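Local coordinates for endoglucanase FnCel5A (Fervidobacterium nodosum, PDB 3NCO), which probably hydrolyses internal beta-1,4-glucosidic bonds of cellulose as a glycoside hydrolase family 5 endoglucanase, at residues S171-Y184 with K196-F208. Sequence-based numbering, arbitrary orientation.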
loop_
_atom_site.group_PDB
_atom_site.type_symbol
_atom_site.label_atom_id
_atom_site.label_comp_id
_atom_site.label_asym_id
_atom_site.label_seq_id
_atom_site.Cartn_x
_atom_site.Cartn_y
_atom_site.Cartn_z
ATOM N N SER A 171 1.567 20.622 -0.400
ATOM C CA SER A 171 1.377 20.076 0.963
ATOM C C SER A 171 0.742 18.680 1.033
ATOM O O SER A 171 0.599 18.111 2.130
ATOM C CB SER A 171 0.549 21.066 1.812
ATOM O OG SER A 171 -0.754 21.235 1.237
ATOM N N ARG A 172 0.308 18.146 -0.116
ATOM C CA ARG A 172 -0.366 16.848 -0.132
ATOM C C ARG A 172 0.518 15.789 0.481
ATOM O O ARG A 172 1.741 15.754 0.246
ATOM C CB ARG A 172 -0.737 16.406 -1.548
ATOM C CG ARG A 172 -1.754 15.222 -1.537
ATOM C CD ARG A 172 -2.151 14.840 -2.967
ATOM N NE ARG A 172 -2.792 15.994 -3.651
ATOM C CZ ARG A 172 -4.041 16.433 -3.425
ATOM N NH1 ARG A 172 -4.846 15.789 -2.564
ATOM N NH2 ARG A 172 -4.470 17.503 -4.075
ATOM N N ILE A 173 -0.106 14.925 1.259
ATOM C CA ILE A 173 0.645 13.808 1.819
ATOM C C ILE A 173 1.252 12.925 0.706
ATOM O O ILE A 173 0.543 12.503 -0.215
ATOM C CB ILE A 173 -0.224 12.979 2.728
ATOM C CG1 ILE A 173 -0.574 13.774 3.996
ATOM C CG2 ILE A 173 0.503 11.651 3.067
ATOM C CD1 ILE A 173 0.573 13.995 4.951
ATOM N N VAL A 174 2.550 12.623 0.803
ATOM C CA VAL A 174 3.166 11.681 -0.114
ATOM C C VAL A 174 3.759 10.557 0.735
ATOM O O VAL A 174 4.515 10.823 1.705
ATOM C CB VAL A 174 4.278 12.372 -0.947
ATOM C CG1 VAL A 174 5.150 11.326 -1.780
ATOM C CG2 VAL A 174 3.620 13.456 -1.814
ATOM N N ILE A 175 3.430 9.312 0.379
ATOM C CA ILE A 175 3.869 8.142 1.152
ATOM C C ILE A 175 5.101 7.565 0.474
ATOM O O ILE A 175 5.084 7.317 -0.735
ATOM C CB ILE A 175 2.754 7.075 1.198
ATOM C CG1 ILE A 175 1.634 7.588 2.110
ATOM C CG2 ILE A 175 3.248 5.705 1.738
ATOM C CD1 ILE A 175 0.308 6.990 1.769
ATOM N N ILE A 176 6.138 7.372 1.288
ATOM C CA ILE A 176 7.428 6.830 0.851
ATOM C C ILE A 176 7.620 5.391 1.343
ATOM O O ILE A 176 7.640 5.135 2.558
ATOM C CB ILE A 176 8.616 7.703 1.430
ATOM C CG1 ILE A 176 8.369 9.174 1.153
ATOM C CG2 ILE A 176 9.962 7.232 0.918
ATOM C CD1 ILE A 176 8.072 9.524 -0.310
ATOM N N ASP A 177 7.733 4.449 0.411
ATOM C CA ASP A 177 7.937 3.035 0.768
ATOM C C ASP A 177 9.357 2.729 1.182
ATOM O O ASP A 177 10.299 3.217 0.628
ATOM C CB ASP A 177 7.606 2.115 -0.426
ATOM C CG ASP A 177 6.036 1.991 -0.651
ATOM O OD1 ASP A 177 5.341 3.043 -0.576
ATOM O OD2 ASP A 177 5.537 0.876 -0.972
ATOM N N VAL A 178 9.439 1.877 2.166
ATOM C CA VAL A 178 10.695 1.212 2.564
ATOM C C VAL A 178 11.167 0.360 1.373
ATOM O O VAL A 178 10.320 -0.253 0.680
ATOM C CB VAL A 178 10.360 0.371 3.810
ATOM C CG1 VAL A 178 11.558 -0.500 4.128
ATOM C CG2 VAL A 178 10.087 1.361 4.944
ATOM N N PRO A 179 12.493 0.331 1.118
ATOM C CA PRO A 179 13.026 -0.410 -0.052
ATOM C C PRO A 179 13.099 -1.917 0.251
ATOM O O PRO A 179 12.533 -2.374 1.264
ATOM C CB PRO A 179 14.392 0.227 -0.307
ATOM C CG PRO A 179 14.826 0.698 1.087
ATOM C CD PRO A 179 13.571 0.986 1.908
ATOM N N ASN A 180 13.720 -2.693 -0.664
ATOM C CA ASN A 180 13.797 -4.161 -0.536
ATOM C C ASN A 180 12.435 -4.786 -0.222
ATOM O O ASN A 180 12.233 -5.491 0.780
ATOM C CB ASN A 180 14.853 -4.581 0.483
ATOM C CG ASN A 180 15.562 -5.856 0.075
ATOM O OD1 ASN A 180 16.677 -5.820 -0.457
ATOM N ND2 ASN A 180 14.923 -6.996 0.331
ATOM N N TRP A 181 11.503 -4.523 -1.130
ATOM C CA TRP A 181 10.119 -5.038 -1.005
ATOM C C TRP A 181 9.360 -4.464 0.187
ATOM O O TRP A 181 8.321 -5.047 0.584
ATOM C CB TRP A 181 10.104 -6.569 -0.887
ATOM C CG TRP A 181 10.833 -7.212 -1.942
ATOM C CD1 TRP A 181 12.042 -7.893 -1.846
ATOM C CD2 TRP A 181 10.440 -7.285 -3.290
ATOM N NE1 TRP A 181 12.396 -8.374 -3.065
ATOM C CE2 TRP A 181 11.436 -8.027 -3.976
ATOM C CE3 TRP A 181 9.339 -6.829 -3.993
ATOM C CZ2 TRP A 181 11.363 -8.289 -5.332
ATOM C CZ3 TRP A 181 9.265 -7.085 -5.361
ATOM C CH2 TRP A 181 10.262 -7.825 -6.007
ATOM N N SER A 182 9.881 -3.387 0.796
ATOM C CA SER A 182 9.200 -2.764 1.940
ATOM C C SER A 182 9.161 -3.699 3.184
ATOM O O SER A 182 8.335 -3.545 4.094
ATOM C CB SER A 182 7.848 -2.151 1.456
ATOM O OG SER A 182 8.146 -1.316 0.304
ATOM N N ASN A 183 10.148 -4.583 3.245
ATOM C CA ASN A 183 10.277 -5.465 4.404
ATOM C C ASN A 183 10.754 -4.637 5.616
ATOM O O ASN A 183 11.609 -3.731 5.472
ATOM C CB ASN A 183 11.266 -6.574 4.076
ATOM C CG ASN A 183 11.573 -7.463 5.283
ATOM O OD1 ASN A 183 12.378 -7.103 6.148
ATOM N ND2 ASN A 183 10.931 -8.622 5.329
ATOM N N TYR A 184 10.136 -4.901 6.771
ATOM C CA TYR A 184 10.299 -4.085 7.989
ATOM C C TYR A 184 11.773 -3.841 8.314
ATOM O O TYR A 184 12.120 -2.752 8.775
ATOM C CB TYR A 184 9.567 -4.741 9.202
ATOM C CG TYR A 184 10.409 -5.836 9.778
ATOM C CD1 TYR A 184 11.324 -5.560 10.797
ATOM C CD2 TYR A 184 10.385 -7.117 9.227
ATOM C CE1 TYR A 184 12.174 -6.531 11.278
ATOM C CE2 TYR A 184 11.279 -8.127 9.704
ATOM C CZ TYR A 184 12.153 -7.801 10.747
ATOM O OH TYR A 184 13.050 -8.749 11.199
ATOM N N LYS A 196 7.664 18.018 5.574
ATOM C CA LYS A 196 6.717 17.806 6.678
ATOM C C LYS A 196 5.436 17.094 6.313
ATOM O O LYS A 196 4.604 16.847 7.189
ATOM C CB LYS A 196 6.361 19.130 7.373
ATOM C CG LYS A 196 7.536 19.854 8.048
ATOM C CD LYS A 196 8.656 18.895 8.513
ATOM C CE LYS A 196 9.695 19.639 9.326
ATOM N NZ LYS A 196 9.070 20.203 10.560
ATOM N N ASN A 197 5.266 16.752 5.039
ATOM C CA ASN A 197 4.048 16.093 4.647
ATOM C C ASN A 197 4.351 14.753 4.019
ATOM O O ASN A 197 3.771 14.413 2.974
ATOM C CB ASN A 197 3.221 17.007 3.714
ATOM C CG ASN A 197 2.651 18.197 4.466
ATOM O OD1 ASN A 197 3.051 19.336 4.241
ATOM N ND2 ASN A 197 1.717 17.916 5.377
ATOM N N ILE A 198 5.271 13.981 4.628
ATOM C CA ILE A 198 5.518 12.606 4.189
ATOM C C ILE A 198 5.118 11.582 5.280
ATOM O O ILE A 198 5.138 11.900 6.472
ATOM C CB ILE A 198 6.969 12.358 3.697
ATOM C CG1 ILE A 198 7.999 12.709 4.774
ATOM C CG2 ILE A 198 7.224 13.156 2.397
ATOM C CD1 ILE A 198 9.442 12.056 4.467
ATOM N N ILE A 199 4.800 10.372 4.823
ATOM C CA ILE A 199 4.573 9.236 5.715
ATOM C C ILE A 199 5.398 8.086 5.173
ATOM O O ILE A 199 5.463 7.894 3.953
ATOM C CB ILE A 199 3.066 8.855 5.676
ATOM C CG1 ILE A 199 2.241 10.001 6.314
ATOM C CG2 ILE A 199 2.754 7.550 6.433
ATOM C CD1 ILE A 199 0.734 9.822 6.190
ATOM N N VAL A 200 5.987 7.292 6.068
ATOM C CA VAL A 200 6.808 6.169 5.568
ATOM C C VAL A 200 5.940 4.931 5.678
ATOM O O VAL A 200 5.146 4.793 6.627
ATOM C CB VAL A 200 8.113 6.038 6.452
ATOM C CG1 VAL A 200 8.798 4.705 6.243
ATOM C CG2 VAL A 200 9.064 7.218 6.157
ATOM N N SER A 201 6.063 4.035 4.698
ATOM C CA SER A 201 5.271 2.804 4.745
ATOM C C SER A 201 6.097 1.528 4.612
ATOM O O SER A 201 6.987 1.468 3.784
ATOM C CB SER A 201 4.234 2.865 3.625
ATOM O OG SER A 201 3.475 1.685 3.609
ATOM N N PHE A 202 5.740 0.503 5.403
ATOM C CA PHE A 202 6.347 -0.849 5.209
ATOM C C PHE A 202 5.222 -1.837 5.024
ATOM O O PHE A 202 4.069 -1.463 5.242
ATOM C CB PHE A 202 7.285 -1.285 6.358
ATOM C CG PHE A 202 6.569 -1.690 7.649
ATOM C CD1 PHE A 202 6.601 -3.007 8.096
ATOM C CD2 PHE A 202 5.914 -0.717 8.442
ATOM C CE1 PHE A 202 5.956 -3.368 9.333
ATOM C CE2 PHE A 202 5.268 -1.071 9.636
ATOM C CZ PHE A 202 5.296 -2.379 10.066
ATOM N N HIS A 203 5.549 -3.005 4.505
ATOM C CA HIS A 203 4.582 -4.069 4.338
ATOM C C HIS A 203 4.974 -5.233 5.207
ATOM O O HIS A 203 6.168 -5.456 5.431
ATOM C CB HIS A 203 4.577 -4.522 2.903
ATOM C CG HIS A 203 4.139 -3.447 1.965
ATOM N ND1 HIS A 203 4.160 -3.608 0.606
ATOM C CD2 HIS A 203 3.652 -2.212 2.209
ATOM C CE1 HIS A 203 3.692 -2.507 0.035
ATOM N NE2 HIS A 203 3.379 -1.642 0.993
ATOM N N TYR A 204 3.983 -5.960 5.714
ATOM C CA TYR A 204 4.259 -7.008 6.674
ATOM C C TYR A 204 3.610 -8.322 6.284
ATOM O O TYR A 204 2.381 -8.428 6.245
ATOM C CB TYR A 204 3.839 -6.647 8.108
ATOM C CG TYR A 204 4.530 -7.547 9.127
ATOM C CD1 TYR A 204 5.893 -7.415 9.392
ATOM C CD2 TYR A 204 3.801 -8.525 9.828
ATOM C CE1 TYR A 204 6.507 -8.277 10.323
ATOM C CE2 TYR A 204 4.385 -9.367 10.742
ATOM C CZ TYR A 204 5.733 -9.233 10.989
ATOM O OH TYR A 204 6.331 -10.029 11.912
ATOM N N TYR A 205 4.468 -9.316 6.042
ATOM C CA TYR A 205 4.034 -10.667 5.687
ATOM C C TYR A 205 4.840 -11.773 6.398
ATOM O O TYR A 205 4.872 -12.921 5.937
ATOM C CB TYR A 205 4.222 -10.840 4.189
ATOM C CG TYR A 205 3.249 -10.012 3.376
ATOM C CD1 TYR A 205 1.921 -10.388 3.269
ATOM C CD2 TYR A 205 3.685 -8.859 2.647
ATOM C CE1 TYR A 205 1.031 -9.684 2.494
ATOM C CE2 TYR A 205 2.784 -8.149 1.854
ATOM C CZ TYR A 205 1.461 -8.555 1.774
ATOM O OH TYR A 205 0.561 -7.894 0.981
ATOM N N GLU A 206 5.455 -11.446 7.533
ATOM C CA GLU A 206 6.162 -12.469 8.319
ATOM C C GLU A 206 5.220 -13.217 9.219
ATOM O O GLU A 206 4.289 -12.606 9.773
ATOM C CB GLU A 206 7.246 -11.826 9.163
ATOM C CG GLU A 206 8.199 -11.007 8.261
ATOM C CD GLU A 206 8.725 -11.851 7.113
ATOM O OE1 GLU A 206 9.102 -13.030 7.313
ATOM O OE2 GLU A 206 8.727 -11.388 5.960
ATOM N N PRO A 207 5.462 -14.526 9.403
ATOM C CA PRO A 207 6.449 -15.420 8.752
ATOM C C PRO A 207 6.034 -15.638 7.304
ATOM O O PRO A 207 4.868 -15.993 7.058
ATOM C CB PRO A 207 6.332 -16.735 9.568
ATOM C CG PRO A 207 5.685 -16.298 10.831
ATOM C CD PRO A 207 4.721 -15.231 10.455
ATOM N N PHE A 208 6.939 -15.376 6.354
ATOM C CA PHE A 208 6.590 -15.446 4.935
ATOM C C PHE A 208 6.157 -16.854 4.547
ATOM O O PHE A 208 5.263 -17.004 3.694
ATOM C CB PHE A 208 7.774 -14.999 4.079
ATOM C CG PHE A 208 7.408 -14.571 2.710
ATOM C CD1 PHE A 208 6.991 -13.263 2.485
ATOM C CD2 PHE A 208 7.531 -15.445 1.615
ATOM C CE1 PHE A 208 6.657 -12.821 1.206
ATOM C CE2 PHE A 208 7.206 -14.984 0.295
ATOM C CZ PHE A 208 6.775 -13.675 0.121
HETATM O O HOH W 1 7.448 -6.705 2.613
HETATM O O HOH W 2 7.961 -6.696 6.696
#
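Asn-197 starts the pairing with its backbone O, which accepts from Val-174 N at 3.1 Å, while its side chain lies against the carbonyl of Ser-171. Its ND2 is near that oxygen but at a poor angle, so the evidence there is for packing and not for a hydrogen bond. Ile-198 stands beside Val-174 on the sheet face that also carries Ile-176 and Val-200. Ile-199 points to the other face, where its CD1 meets CG2 of Ile-173 at 3.6 Å and its CB lies alongside CG1 of Ile-175. Its backbone straddles its partner Ile-175: N donates to Val-174 O, and O receives Ile-176 N at 2.8 Å in a nearly straight bond. Ser-201 does the same around Asp-177, its N donating to Ile-176 O from above the carbonyl plane and its O accepting from Val-178 N. This straddling is the signature of parallel pairing. Strands 174-177 and 198-204 are the fifth and sixth of the closed eight-stranded parallel TIM barrel of the family, and the -38° crossing angle records their twist. Val-200 meets CG2 of Val-178 through CG1 and also touches Trp-248 of helix 232-252. Ser-201 CB sits 3.5 Å from Ile-175 CG2. Beyond this point the 171-184 chain loops out and returns at Ser-182. Phe-202 has CG between backbone N and carbonyl carbon (chi1 74°), which turns CD1 to CB of Tyr-184 (3.6 Å). His-203 N donates to Ser-182 O at 2.9 Å, and CB of Ser-182 sits over one face of the imidazole, offset toward the rim and 16° off the ring normal, a CH-pi contact; ND1 is hydrogen-bonded to Glu-144. Water joins His-203 O to Tyr-184 N. Tyr-204 then offers its ring edge to CD2 of Tyr-184, the two side chains running side by side.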